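MDM10 isoform 1 (Saccharomyces cerevisiae, PDB 7BTX) forms part of the ERMES complex that tethers the endoplasmic reticulum to mitochondria, and takes part in late assembly of the TOM complex of the mitochondrial outer membrane. Local coordinates at residues Thr16-Gln21 with Ile158-Pro163; Thr33-Arg38 with Cys293-Phe298; Ser48-Ser51 with Thr55-Ser58; Ser58-Phe61 with Ile67-Ser70; Arg253-Ser258 with Gly262-Leu267. All coordinates share one frame; numbering follows the deposited sequence.

How the contacts relate
The five contacts are spread around the mitochondrial outer-membrane beta barrel of MDM10. Contacts 3 and 4 follow each other along the chain and share S58 on strand 55-62; their centres lie 11 Å apart, and together they link strands 44-48, 55-62 and 68-76 of one sheet. Contact 1 reaches the same sheet at strand 152-162, its centre 27 Å from that of contact 3. Contacts 2 and 5, centres 16 Å apart, belong to a second sheet, through strands 292-297, 245-258 and 263-269. Contacts 1 and 2 bring the N-terminal region against the barrel wall, and their segments alternate along the chain. The other three are local hairpin contacts within that wall.

Contact 1. Residues Thr16-Gln21 with Ile158-Pro163; sequences THWSTQ and IKRLSP
R160, on strand 152-162 of the beta barrel, extends toward W18 in the loop that follows helix 5-16. Its CG lies opposite the backbone N (chi1 -171°) and the chain stays extended as far as NE, which carries the guanidinium well away from the strand. There W18 CE3 sits over one face of the group, displaced toward its rim and 3.9 Å from R160 NE. The two flat groups stand 79° apart, nearly perpendicular, so one atom of the indole meets the guanidinium face and the groups are not stacked. A long, flat cation suits this place: it can offer a face to an indole and still donate from its edge.

W18 is buried, its ring meeting that of Y13 and packing on Q166 of strand 165-174 and Q187 of strand 179-189. T16 slides past R160 in the opposite sense, its hydroxyl already given to F12 O.

The guanidinium edge is used just beyond the end of its own strand. A weak bond from NE to S162 O helps to fix the rotation of the group, and R160 NH1 donates to P163 O at 2.8 Å, the acceptor in the guanidinium plane but the donor 45° above the carbonyl plane.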
# COMPACT_ATOMS: atom_id res chain seq x y z
N THR D 16 -18.99 26.88 -30.27
CA THR D 16 -18.55 28.03 -31.03
C THR D 16 -18.45 27.75 -32.52
O THR D 16 -18.02 28.63 -33.28
CB THR D 16 -17.20 28.53 -30.51
OG1 THR D 16 -16.19 27.55 -30.77
CG2 THR D 16 -17.29 28.75 -29.03
N HIS D 17 -18.83 26.53 -32.95
CA HIS D 17 -18.82 26.07 -34.34
C HIS D 17 -17.43 26.17 -34.96
O HIS D 17 -17.19 26.90 -35.92
CB HIS D 17 -19.86 26.82 -35.18
CG HIS D 17 -21.24 26.79 -34.60
ND1 HIS D 17 -21.89 25.61 -34.29
CD2 HIS D 17 -22.09 27.78 -34.26
CE1 HIS D 17 -23.08 25.88 -33.80
NE2 HIS D 17 -23.23 27.19 -33.77
N TRP D 18 -16.50 25.40 -34.39
CA TRP D 18 -15.15 25.35 -34.92
C TRP D 18 -15.00 24.31 -36.02
O TRP D 18 -14.09 24.43 -36.86
CB TRP D 18 -14.15 25.08 -33.80
CG TRP D 18 -12.72 25.00 -34.24
CD1 TRP D 18 -11.89 23.92 -34.15
CD2 TRP D 18 -11.94 26.04 -34.84
NE1 TRP D 18 -10.66 24.22 -34.66
CE2 TRP D 18 -10.66 25.52 -35.09
CE3 TRP D 18 -12.21 27.37 -35.20
CZ2 TRP D 18 -9.66 26.27 -35.67
CZ3 TRP D 18 -11.21 28.10 -35.77
CH2 TRP D 18 -9.95 27.56 -36.00
N SER D 19 -15.90 23.31 -36.05
CA SER D 19 -15.95 22.25 -37.06
C SER D 19 -14.66 21.44 -37.12
O SER D 19 -13.91 21.53 -38.09
CB SER D 19 -16.29 22.82 -38.45
OG SER D 19 -15.16 23.41 -39.04
N THR D 20 -14.39 20.67 -36.06
CA THR D 20 -13.19 19.84 -35.97
C THR D 20 -13.29 18.54 -36.76
O THR D 20 -12.45 17.65 -36.57
CB THR D 20 -12.89 19.52 -34.50
OG1 THR D 20 -11.78 18.62 -34.43
CG2 THR D 20 -14.10 18.88 -33.85
N GLN D 21 -14.29 18.38 -37.63
CA GLN D 21 -14.29 17.24 -38.54
C GLN D 21 -13.19 17.37 -39.58
O GLN D 21 -12.68 16.37 -40.10
CB GLN D 21 -15.67 17.08 -39.21
CG GLN D 21 -16.10 18.21 -40.14
CD GLN D 21 -16.92 19.27 -39.43
OE1 GLN D 21 -16.95 19.31 -38.20
NE2 GLN D 21 -17.58 20.12 -40.19
N ILE D 158 -8.26 28.13 -24.25
CA ILE D 158 -8.64 28.23 -25.66
C ILE D 158 -9.03 29.67 -25.90
O ILE D 158 -9.78 30.25 -25.11
CB ILE D 158 -9.78 27.28 -26.03
CG1 ILE D 158 -9.50 25.87 -25.55
CG2 ILE D 158 -9.99 27.26 -27.51
CD1 ILE D 158 -10.70 24.98 -25.64
N LYS D 159 -8.52 30.26 -26.97
CA LYS D 159 -8.87 31.61 -27.38
C LYS D 159 -9.24 31.57 -28.85
O LYS D 159 -8.40 31.24 -29.68
CB LYS D 159 -7.71 32.58 -27.16
CG LYS D 159 -7.11 32.61 -25.77
CD LYS D 159 -8.05 33.25 -24.79
CE LYS D 159 -8.15 34.74 -25.03
NZ LYS D 159 -9.13 35.35 -24.10
N ARG D 160 -10.49 31.92 -29.18
CA ARG D 160 -10.85 32.05 -30.59
C ARG D 160 -10.63 33.50 -31.01
O ARG D 160 -11.45 34.38 -30.78
CB ARG D 160 -12.27 31.59 -30.86
CG ARG D 160 -12.53 31.51 -32.35
CD ARG D 160 -13.77 30.75 -32.69
NE ARG D 160 -13.98 30.72 -34.13
CZ ARG D 160 -15.06 30.21 -34.72
NH1 ARG D 160 -15.17 30.23 -36.03
NH2 ARG D 160 -16.02 29.68 -33.98
N LEU D 161 -9.49 33.72 -31.67
CA LEU D 161 -8.98 35.06 -31.92
C LEU D 161 -9.64 35.76 -33.10
O LEU D 161 -9.50 36.98 -33.26
CB LEU D 161 -7.47 34.98 -32.17
CG LEU D 161 -6.69 34.31 -31.05
CD1 LEU D 161 -5.25 34.14 -31.45
CD2 LEU D 161 -6.79 35.14 -29.79
N SER D 162 -10.37 35.01 -33.92
CA SER D 162 -10.89 35.45 -35.21
C SER D 162 -11.88 34.38 -35.65
O SER D 162 -11.82 33.26 -35.11
CB SER D 162 -9.72 35.63 -36.19
OG SER D 162 -10.10 36.06 -37.48
N PRO D 163 -12.80 34.63 -36.58
CA PRO D 163 -13.71 33.56 -37.03
C PRO D 163 -13.07 32.43 -37.81
O PRO D 163 -13.76 31.45 -38.11
CB PRO D 163 -14.70 34.33 -37.92
CG PRO D 163 -13.99 35.56 -38.31
CD PRO D 163 -13.25 35.94 -37.09

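Contact 2. Residues Thr33-Arg38 with Cys293-Phe298; sequences TLLDFR and CAKYDF
L35 lays its two methyl groups over C293 and K295, side chains of one strand that are separated by a single residue. The branches divide the work. CD1 takes K295, touching its CB at 3.7 Å and its CE at the same distance, while CD2 lies 3.9 Å from C293 SG and near that residue's carbonyl oxygen. A branched leucine suits the place because it spans two neighbours on the same face of a strand.

The lysine meets the leucine mainly with its hydrocarbon part. Its chain bends at chi3 (83°), which folds CE back beside L35 CD1, so the aliphatic stem crosses the leucine at a slant. The ammonium group comes to 4.6 Å from D36 OD2; this is too far for a salt bridge, though the opposite charges probably still attract each other. L34 adds a second apolar touch, CD1 resting 3.6 Å from C293 CB. The cysteine's SG, placed opposite the backbone N (chi1 179°), turns toward L35, so the small residue meets one leucine with its carbon and the other with its sulfur.

No hydrogen bond joins the two segments, and the buried contact rests on apolar fit. The loop has its polar ties elsewhere: K428 NZ bonds L35 O and F37 O and makes a cation-pi contact with the F37 ring. Segment 33-38 thus leaves helix 30-33 and runs past strand 292-297, which lies between strands 280-284 and 306-307, with strands 413-420 and 426-434 also reached by the loop.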
# COMPACT_ATOMS: atom_id res chain seq x y z
N THR D 33 -12.64 4.77 -32.47
CA THR D 33 -13.82 4.54 -31.65
C THR D 33 -14.29 3.09 -31.77
O THR D 33 -14.73 2.49 -30.79
CB THR D 33 -14.92 5.51 -32.08
OG1 THR D 33 -14.48 6.85 -31.84
CG2 THR D 33 -16.22 5.29 -31.32
N LEU D 34 -14.14 2.50 -32.96
CA LEU D 34 -14.63 1.15 -33.19
C LEU D 34 -13.60 0.07 -32.90
O LEU D 34 -13.99 -1.08 -32.72
CB LEU D 34 -15.12 1.03 -34.64
CG LEU D 34 -16.42 1.79 -34.85
CD1 LEU D 34 -16.88 1.83 -36.28
CD2 LEU D 34 -17.44 1.10 -34.04
N LEU D 35 -12.32 0.41 -32.83
CA LEU D 35 -11.29 -0.61 -32.69
C LEU D 35 -10.53 -0.50 -31.38
O LEU D 35 -10.33 -1.51 -30.70
CB LEU D 35 -10.29 -0.51 -33.84
CG LEU D 35 -10.81 -0.49 -35.27
CD1 LEU D 35 -9.63 -0.45 -36.19
CD2 LEU D 35 -11.68 -1.64 -35.60
N ASP D 36 -10.09 0.70 -31.01
CA ASP D 36 -9.10 0.89 -29.96
C ASP D 36 -9.71 1.35 -28.65
O ASP D 36 -9.08 2.12 -27.92
CB ASP D 36 -8.04 1.88 -30.42
CG ASP D 36 -7.37 1.47 -31.71
OD1 ASP D 36 -7.25 0.25 -31.95
OD2 ASP D 36 -6.97 2.36 -32.49
N PHE D 37 -10.91 0.89 -28.31
CA PHE D 37 -11.51 1.28 -27.05
C PHE D 37 -10.84 0.52 -25.90
O PHE D 37 -10.01 -0.37 -26.09
CB PHE D 37 -13.02 1.06 -27.07
CG PHE D 37 -13.45 -0.35 -27.38
CD1 PHE D 37 -13.73 -0.72 -28.68
CD2 PHE D 37 -13.63 -1.28 -26.37
CE1 PHE D 37 -14.14 -2.00 -28.97
CE2 PHE D 37 -14.05 -2.55 -26.66
CZ PHE D 37 -14.30 -2.92 -27.96
N ARG D 38 -11.20 0.90 -24.67
CA ARG D 38 -10.49 0.45 -23.48
C ARG D 38 -11.38 -0.44 -22.64
O ARG D 38 -12.55 -0.12 -22.40
CB ARG D 38 -10.01 1.65 -22.66
CG ARG D 38 -8.88 1.33 -21.71
CD ARG D 38 -7.66 0.84 -22.47
NE ARG D 38 -7.03 1.91 -23.23
CZ ARG D 38 -6.08 2.70 -22.75
NH1 ARG D 38 -5.64 2.53 -21.51
NH2 ARG D 38 -5.56 3.65 -23.51
N CYS D 293 -16.31 -1.67 -38.87
CA CYS D 293 -15.00 -1.10 -39.23
C CYS D 293 -14.02 -2.25 -39.42
O CYS D 293 -13.75 -3.01 -38.48
CB CYS D 293 -14.50 -0.13 -38.18
SG CYS D 293 -12.89 0.58 -38.53
N ALA D 294 -13.46 -2.36 -40.62
CA ALA D 294 -12.50 -3.42 -40.93
C ALA D 294 -11.17 -2.81 -41.38
O ALA D 294 -10.93 -2.55 -42.55
CB ALA D 294 -13.07 -4.35 -41.99
N LYS D 295 -10.29 -2.60 -40.41
CA LYS D 295 -8.98 -2.04 -40.73
C LYS D 295 -8.03 -3.14 -41.17
O LYS D 295 -7.82 -4.11 -40.45
CB LYS D 295 -8.40 -1.32 -39.52
CG LYS D 295 -6.95 -0.95 -39.68
CD LYS D 295 -6.50 0.06 -38.66
CE LYS D 295 -6.14 -0.60 -37.36
NZ LYS D 295 -5.61 0.37 -36.37
N TYR D 296 -7.45 -2.98 -42.36
CA TYR D 296 -6.38 -3.84 -42.83
C TYR D 296 -5.07 -3.06 -42.73
O TYR D 296 -4.86 -2.10 -43.47
CB TYR D 296 -6.61 -4.31 -44.26
CG TYR D 296 -5.40 -5.02 -44.83
CD1 TYR D 296 -4.98 -6.24 -44.31
CD2 TYR D 296 -4.66 -4.46 -45.86
CE1 TYR D 296 -3.88 -6.89 -44.82
CE2 TYR D 296 -3.56 -5.11 -46.38
CZ TYR D 296 -3.17 -6.32 -45.85
OH TYR D 296 -2.07 -6.97 -46.35
N ASP D 297 -4.20 -3.48 -41.82
CA ASP D 297 -2.93 -2.81 -41.63
C ASP D 297 -1.86 -3.51 -42.46
O ASP D 297 -2.07 -4.61 -42.99
CB ASP D 297 -2.59 -2.80 -40.15
CG ASP D 297 -1.65 -1.69 -39.78
OD1 ASP D 297 -2.13 -0.67 -39.25
OD2 ASP D 297 -0.44 -1.83 -40.02
N PHE D 298 -0.70 -2.88 -42.59
CA PHE D 298 0.40 -3.44 -43.36
C PHE D 298 1.72 -2.85 -42.88
O PHE D 298 1.75 -2.12 -41.89
CB PHE D 298 0.19 -3.17 -44.86
CG PHE D 298 0.90 -4.14 -45.76
CD1 PHE D 298 0.72 -5.51 -45.61
CD2 PHE D 298 1.79 -3.69 -46.72
CE1 PHE D 298 1.39 -6.41 -46.42
CE2 PHE D 298 2.47 -4.58 -47.53
CZ PHE D 298 2.27 -5.94 -47.38

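Contact 3. Residues Ser48-Ser51 with Thr55-Ser58; sequences SNKS and TFNS
The F56 ring has N49 O at its edge, in the ring plane and 3.8 Å from F56 CD1, while the side chain of K50 runs alongside it in the same direction. The setting is an antiparallel beta hairpin of the barrel, in which strand 44-48 turns through a short loop into strand 55-62. K50 CD lies 3.6 Å from F56 CE1. A bend at the last torsion (chi4 59°) brings K50 NZ near CE1 and CZ of the ring at a slant. That ammonium group is held by P53 O in the turn, so the lysine serves both with its hydrocarbon stem and with its charge. With an alanine in place of K50, P53 O is likely to lose its lysine partner, and the F56 ring the aliphatic chain along its side.

Backbone bonds close the two ends of the hairpin. S51 N donates to T55 O at 2.9 Å, with a good N-H...O angle of 147°, whereas the bond from N49 N to N57 O is bent and weak. S48 and S58, whose CA atoms are 4.2 Å apart in a non-hydrogen-bonded pair, are small enough for this close approach. N49 ND2 makes a weak bond to the backbone of another protein's chain. N57 O takes a second weak donor, S48 OG, at 3.3 Å.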
# COMPACT_ATOMS: atom_id res chain seq x y z
N SER D 48 -19.08 11.95 -9.56
CA SER D 48 -18.67 13.29 -9.94
C SER D 48 -19.77 14.27 -9.57
O SER D 48 -20.94 13.91 -9.45
CB SER D 48 -18.35 13.38 -11.43
OG SER D 48 -18.00 14.70 -11.79
N ASN D 49 -19.39 15.53 -9.41
CA ASN D 49 -20.20 16.48 -8.66
C ASN D 49 -20.02 17.87 -9.25
O ASN D 49 -19.47 18.04 -10.35
CB ASN D 49 -19.79 16.46 -7.18
CG ASN D 49 -20.95 16.58 -6.26
OD1 ASN D 49 -22.02 16.05 -6.53
ND2 ASN D 49 -20.76 17.30 -5.17
N LYS D 50 -20.49 18.87 -8.52
CA LYS D 50 -20.27 20.27 -8.87
C LYS D 50 -20.33 21.09 -7.59
O LYS D 50 -21.35 21.08 -6.90
CB LYS D 50 -21.32 20.75 -9.86
CG LYS D 50 -20.93 22.01 -10.61
CD LYS D 50 -21.77 22.17 -11.85
CE LYS D 50 -21.74 23.59 -12.36
NZ LYS D 50 -20.35 24.01 -12.68
N SER D 51 -19.24 21.79 -7.28
CA SER D 51 -19.11 22.49 -6.01
C SER D 51 -19.59 23.94 -6.09
O SER D 51 -20.54 24.33 -5.41
CB SER D 51 -17.65 22.46 -5.57
OG SER D 51 -17.18 21.13 -5.54
N THR D 55 -16.79 25.04 -10.74
CA THR D 55 -15.89 24.09 -10.11
C THR D 55 -16.58 22.73 -10.02
O THR D 55 -17.76 22.66 -9.66
CB THR D 55 -15.48 24.59 -8.72
OG1 THR D 55 -14.74 25.81 -8.86
CG2 THR D 55 -14.61 23.62 -8.02
N PHE D 56 -15.85 21.68 -10.37
CA PHE D 56 -16.36 20.32 -10.38
C PHE D 56 -15.48 19.45 -9.50
O PHE D 56 -14.26 19.61 -9.47
CB PHE D 56 -16.39 19.72 -11.79
CG PHE D 56 -17.07 20.59 -12.81
CD1 PHE D 56 -18.41 20.43 -13.08
CD2 PHE D 56 -16.35 21.55 -13.50
CE1 PHE D 56 -19.03 21.23 -14.02
CE2 PHE D 56 -16.97 22.35 -14.42
CZ PHE D 56 -18.31 22.19 -14.69
N ASN D 57 -16.10 18.51 -8.80
CA ASN D 57 -15.41 17.52 -8.00
C ASN D 57 -15.64 16.13 -8.56
O ASN D 57 -16.75 15.77 -8.93
CB ASN D 57 -15.86 17.57 -6.55
CG ASN D 57 -15.02 18.49 -5.72
OD1 ASN D 57 -13.80 18.36 -5.70
ND2 ASN D 57 -15.65 19.44 -5.07
N SER D 58 -14.57 15.35 -8.61
CA SER D 58 -14.60 13.95 -8.99
C SER D 58 -14.01 13.12 -7.87
O SER D 58 -13.25 13.62 -7.04
CB SER D 58 -13.84 13.72 -10.29
OG SER D 58 -13.81 12.34 -10.63

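Contact 4. Residues Ser58-Phe61 with Ile67-Ser70; sequences SLDF and INGS
L59 packs beside N68 O and the I67 side chain of the facing strand. Its CB lies 3.8 Å from N68 O. CG comes closer to that oxygen and also meets I67 CG2 at 4.0 Å, and CD1 settles against the same methyl. With CG placed opposite the backbone N (chi1 -178°), the leucine swings its branch point over the isoleucine, and the two cross at a slant. I67 spreads its branches: while CG2 takes L59, CG1 touches F61 CB at 3.9 Å. Beta-branched and broad, it packs on two residues of the other strand.

Behind these side chains is the antiparallel ladder of strands 55-62 and 68-76. S58 and S70 exchange two bonds, the one from S58 N to S70 O being 3.0 Å long and nearly straight (169°). N68 N approaches D60 O nearly along the C=O axis at 2.7 Å, and its return partner, D60 N to N68 O, is weak. G69 faces L59 with the CA atoms 4.0 Å apart, and lacking a side chain it suits a place close to S58 O.

S58, D60, N68 and S70 share one face. I67 O accepts a hydrogen bond from a basic side chain of another protein's chain. The polar face and the apolar side are consistent with a membrane barrel strand, and that protein touches both: L59 and I67 meet its backbone, N68 a basic side chain.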
# COMPACT_ATOMS: atom_id res chain seq x y z
N SER D 58 -14.57 15.35 -8.61
CA SER D 58 -14.60 13.95 -8.99
C SER D 58 -14.01 13.12 -7.87
O SER D 58 -13.25 13.62 -7.04
CB SER D 58 -13.84 13.72 -10.29
OG SER D 58 -13.81 12.34 -10.63
N LEU D 59 -14.38 11.84 -7.84
CA LEU D 59 -13.82 10.89 -6.90
C LEU D 59 -13.96 9.50 -7.49
O LEU D 59 -15.03 9.15 -7.97
CB LEU D 59 -14.52 10.96 -5.55
CG LEU D 59 -14.08 10.08 -4.38
CD1 LEU D 59 -14.27 10.87 -3.18
CD2 LEU D 59 -14.90 8.82 -4.23
N ASP D 60 -12.90 8.72 -7.42
CA ASP D 60 -12.96 7.34 -7.87
C ASP D 60 -12.15 6.45 -6.94
O ASP D 60 -11.16 6.88 -6.35
CB ASP D 60 -12.46 7.18 -9.30
CG ASP D 60 -11.17 7.92 -9.55
OD1 ASP D 60 -10.84 8.81 -8.74
OD2 ASP D 60 -10.48 7.62 -10.54
N PHE D 61 -12.60 5.21 -6.82
CA PHE D 61 -11.83 4.18 -6.15
C PHE D 61 -12.12 2.86 -6.84
O PHE D 61 -13.24 2.63 -7.30
CB PHE D 61 -12.15 4.08 -4.65
CG PHE D 61 -13.56 3.68 -4.33
CD1 PHE D 61 -14.57 4.62 -4.32
CD2 PHE D 61 -13.86 2.37 -4.00
CE1 PHE D 61 -15.87 4.27 -4.01
CE2 PHE D 61 -15.15 2.00 -3.70
CZ PHE D 61 -16.16 2.95 -3.70
N ILE D 67 -9.00 5.44 -2.85
CA ILE D 67 -9.76 6.65 -3.15
C ILE D 67 -8.86 7.73 -3.75
O ILE D 67 -7.83 8.09 -3.18
CB ILE D 67 -10.47 7.18 -1.89
CG1 ILE D 67 -11.43 6.11 -1.35
CG2 ILE D 67 -11.19 8.49 -2.17
CD1 ILE D 67 -12.36 6.58 -0.28
N ASN D 68 -9.26 8.22 -4.93
CA ASN D 68 -8.61 9.33 -5.60
C ASN D 68 -9.65 10.43 -5.77
O ASN D 68 -10.80 10.29 -5.36
CB ASN D 68 -8.03 8.91 -6.96
CG ASN D 68 -7.31 7.59 -6.90
OD1 ASN D 68 -6.37 7.42 -6.14
ND2 ASN D 68 -7.75 6.64 -7.71
N GLY D 69 -9.26 11.51 -6.42
CA GLY D 69 -10.18 12.61 -6.63
C GLY D 69 -9.53 13.70 -7.44
O GLY D 69 -8.33 13.65 -7.75
N SER D 70 -10.33 14.69 -7.78
CA SER D 70 -9.87 15.80 -8.61
C SER D 70 -10.77 17.01 -8.39
O SER D 70 -11.97 16.87 -8.15
CB SER D 70 -9.86 15.42 -10.09
OG SER D 70 -11.13 15.60 -10.67

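Contact 5. Residues Arg253-Ser258 with Gly262-Leu267; sequences RYYTHS and GRPLTL
Y255 and P264 carry the apolar part of this antiparallel hairpin of the beta-barrel wall: the phenol lies alongside the proline ring, pointing the same way, with Y255 CZ 3.5 Å from P264 CB. The same CB also sits over one face of the H257 imidazole, 4.2 Å from the ring centroid and 19° off its normal, a CH-pi contact. Proline CB thus meets two aromatic rings, which suits a stiff residue with polarised C-H groups. Replacing the tyrosine by a serine would probably expose that flank of P264 and leave a gap where the ring had rested. On the other face of the sheet L265 CD1 meets S258, 3.4 Å from its OG and a little farther from its CB.

Backbone hydrogen bonds form the second kind, and they are loose. T256 N to L265 O, 3.1 Å, is a regular bond; L265 N to T256 O, L267 N to Y254 O and S258 N to R263 O are weak. Proline has no N-H to give, and the bonds on this edge pass either side of it, at R263 and L265.

Hydroxyls make the third kind, working within their own strand. S258 OG donates to H257 O at 2.8 Å. T256 OG1, set beside the backbone N (chi1 -40°), lies over one face of the Y254 ring and bonds weakly to Y254 O.

Strand 245-258 has strand 230-240 on its other edge, where Y255 bonds S230 through the backbone. Strand 263-269 turns its far edge to strand 280-284, with L265 and L267 on Y282 and T266 on S283.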
# COMPACT_ATOMS: atom_id res chain seq x y z
N ARG D 253 -8.78 10.05 -46.30
CA ARG D 253 -10.15 9.62 -46.03
C ARG D 253 -11.10 10.04 -47.15
O ARG D 253 -10.82 10.96 -47.92
CB ARG D 253 -10.67 10.18 -44.70
CG ARG D 253 -10.94 11.66 -44.70
CD ARG D 253 -11.52 12.13 -43.38
NE ARG D 253 -12.86 11.63 -43.15
CZ ARG D 253 -13.97 12.21 -43.59
NH1 ARG D 253 -13.88 13.33 -44.30
NH2 ARG D 253 -15.15 11.69 -43.33
N TYR D 254 -12.22 9.33 -47.25
CA TYR D 254 -13.15 9.49 -48.37
C TYR D 254 -14.55 9.11 -47.90
O TYR D 254 -14.90 7.94 -47.87
CB TYR D 254 -12.70 8.64 -49.55
CG TYR D 254 -13.69 8.55 -50.69
CD1 TYR D 254 -14.11 9.69 -51.37
CD2 TYR D 254 -14.19 7.32 -51.10
CE1 TYR D 254 -15.01 9.60 -52.42
CE2 TYR D 254 -15.08 7.23 -52.15
CZ TYR D 254 -15.49 8.37 -52.80
OH TYR D 254 -16.38 8.27 -53.84
N TYR D 255 -15.34 10.12 -47.54
CA TYR D 255 -16.68 9.92 -47.01
C TYR D 255 -17.65 9.78 -48.18
O TYR D 255 -17.58 10.54 -49.15
CB TYR D 255 -17.06 11.11 -46.13
CG TYR D 255 -18.25 10.90 -45.23
CD1 TYR D 255 -19.52 11.29 -45.62
CD2 TYR D 255 -18.09 10.33 -43.97
CE1 TYR D 255 -20.60 11.12 -44.78
CE2 TYR D 255 -19.17 10.15 -43.13
CZ TYR D 255 -20.43 10.54 -43.55
OH TYR D 255 -21.51 10.36 -42.72
N THR D 256 -18.55 8.79 -48.10
CA THR D 256 -19.41 8.48 -49.24
C THR D 256 -20.82 8.25 -48.67
O THR D 256 -21.04 8.50 -47.49
CB THR D 256 -18.86 7.25 -49.98
OG1 THR D 256 -17.44 7.34 -50.04
CG2 THR D 256 -19.29 7.22 -51.45
N HIS D 257 -21.78 7.82 -49.50
CA HIS D 257 -23.07 7.31 -49.06
C HIS D 257 -23.47 6.16 -49.98
O HIS D 257 -22.88 5.94 -51.04
CB HIS D 257 -24.15 8.39 -49.06
CG HIS D 257 -24.10 9.30 -47.87
ND1 HIS D 257 -23.30 10.42 -47.83
CD2 HIS D 257 -24.76 9.26 -46.69
CE1 HIS D 257 -23.47 11.03 -46.66
NE2 HIS D 257 -24.34 10.34 -45.95
N SER D 258 -24.49 5.41 -49.55
CA SER D 258 -25.00 4.29 -50.34
C SER D 258 -26.44 4.02 -49.93
O SER D 258 -26.96 4.61 -48.98
CB SER D 258 -24.15 3.03 -50.17
OG SER D 258 -22.95 3.13 -50.92
N GLY D 262 -28.88 2.00 -45.48
CA GLY D 262 -28.88 3.35 -44.98
C GLY D 262 -27.58 3.55 -44.24
O GLY D 262 -27.49 3.23 -43.05
N ARG D 263 -26.59 4.12 -44.92
CA ARG D 263 -25.22 4.08 -44.44
C ARG D 263 -24.31 5.00 -45.25
O ARG D 263 -24.42 5.08 -46.47
CB ARG D 263 -24.67 2.64 -44.51
CG ARG D 263 -24.89 1.92 -45.83
CD ARG D 263 -24.81 0.42 -45.68
NE ARG D 263 -23.51 -0.11 -46.08
CZ ARG D 263 -23.19 -1.40 -46.06
NH1 ARG D 263 -21.98 -1.79 -46.44
NH2 ARG D 263 -24.07 -2.30 -45.66
N PRO D 264 -23.42 5.72 -44.59
CA PRO D 264 -22.25 6.25 -45.28
C PRO D 264 -21.13 5.23 -45.36
O PRO D 264 -21.30 4.09 -44.93
CB PRO D 264 -21.86 7.46 -44.42
CG PRO D 264 -22.35 7.11 -43.07
CD PRO D 264 -23.63 6.37 -43.29
N LEU D 265 -19.99 5.63 -45.92
CA LEU D 265 -18.80 4.79 -45.94
C LEU D 265 -17.59 5.67 -45.67
O LEU D 265 -17.65 6.87 -45.90
CB LEU D 265 -18.64 4.09 -47.29
CG LEU D 265 -19.55 2.91 -47.67
CD1 LEU D 265 -20.83 3.39 -48.33
CD2 LEU D 265 -18.81 1.98 -48.59
N THR D 266 -16.51 5.09 -45.17
CA THR D 266 -15.31 5.88 -44.93
C THR D 266 -14.06 5.05 -45.21
O THR D 266 -13.60 4.30 -44.35
CB THR D 266 -15.27 6.41 -43.49
OG1 THR D 266 -16.49 7.08 -43.18
CG2 THR D 266 -14.12 7.38 -43.31
N LEU D 267 -13.53 5.16 -46.42
CA LEU D 267 -12.28 4.49 -46.74
C LEU D 267 -11.11 5.42 -46.45
O LEU D 267 -11.13 6.59 -46.82
CB LEU D 267 -12.26 4.06 -48.20
CG LEU D 267 -13.09 2.84 -48.62
CD1 LEU D 267 -14.54 3.19 -48.91
CD2 LEU D 267 -12.45 2.15 -49.81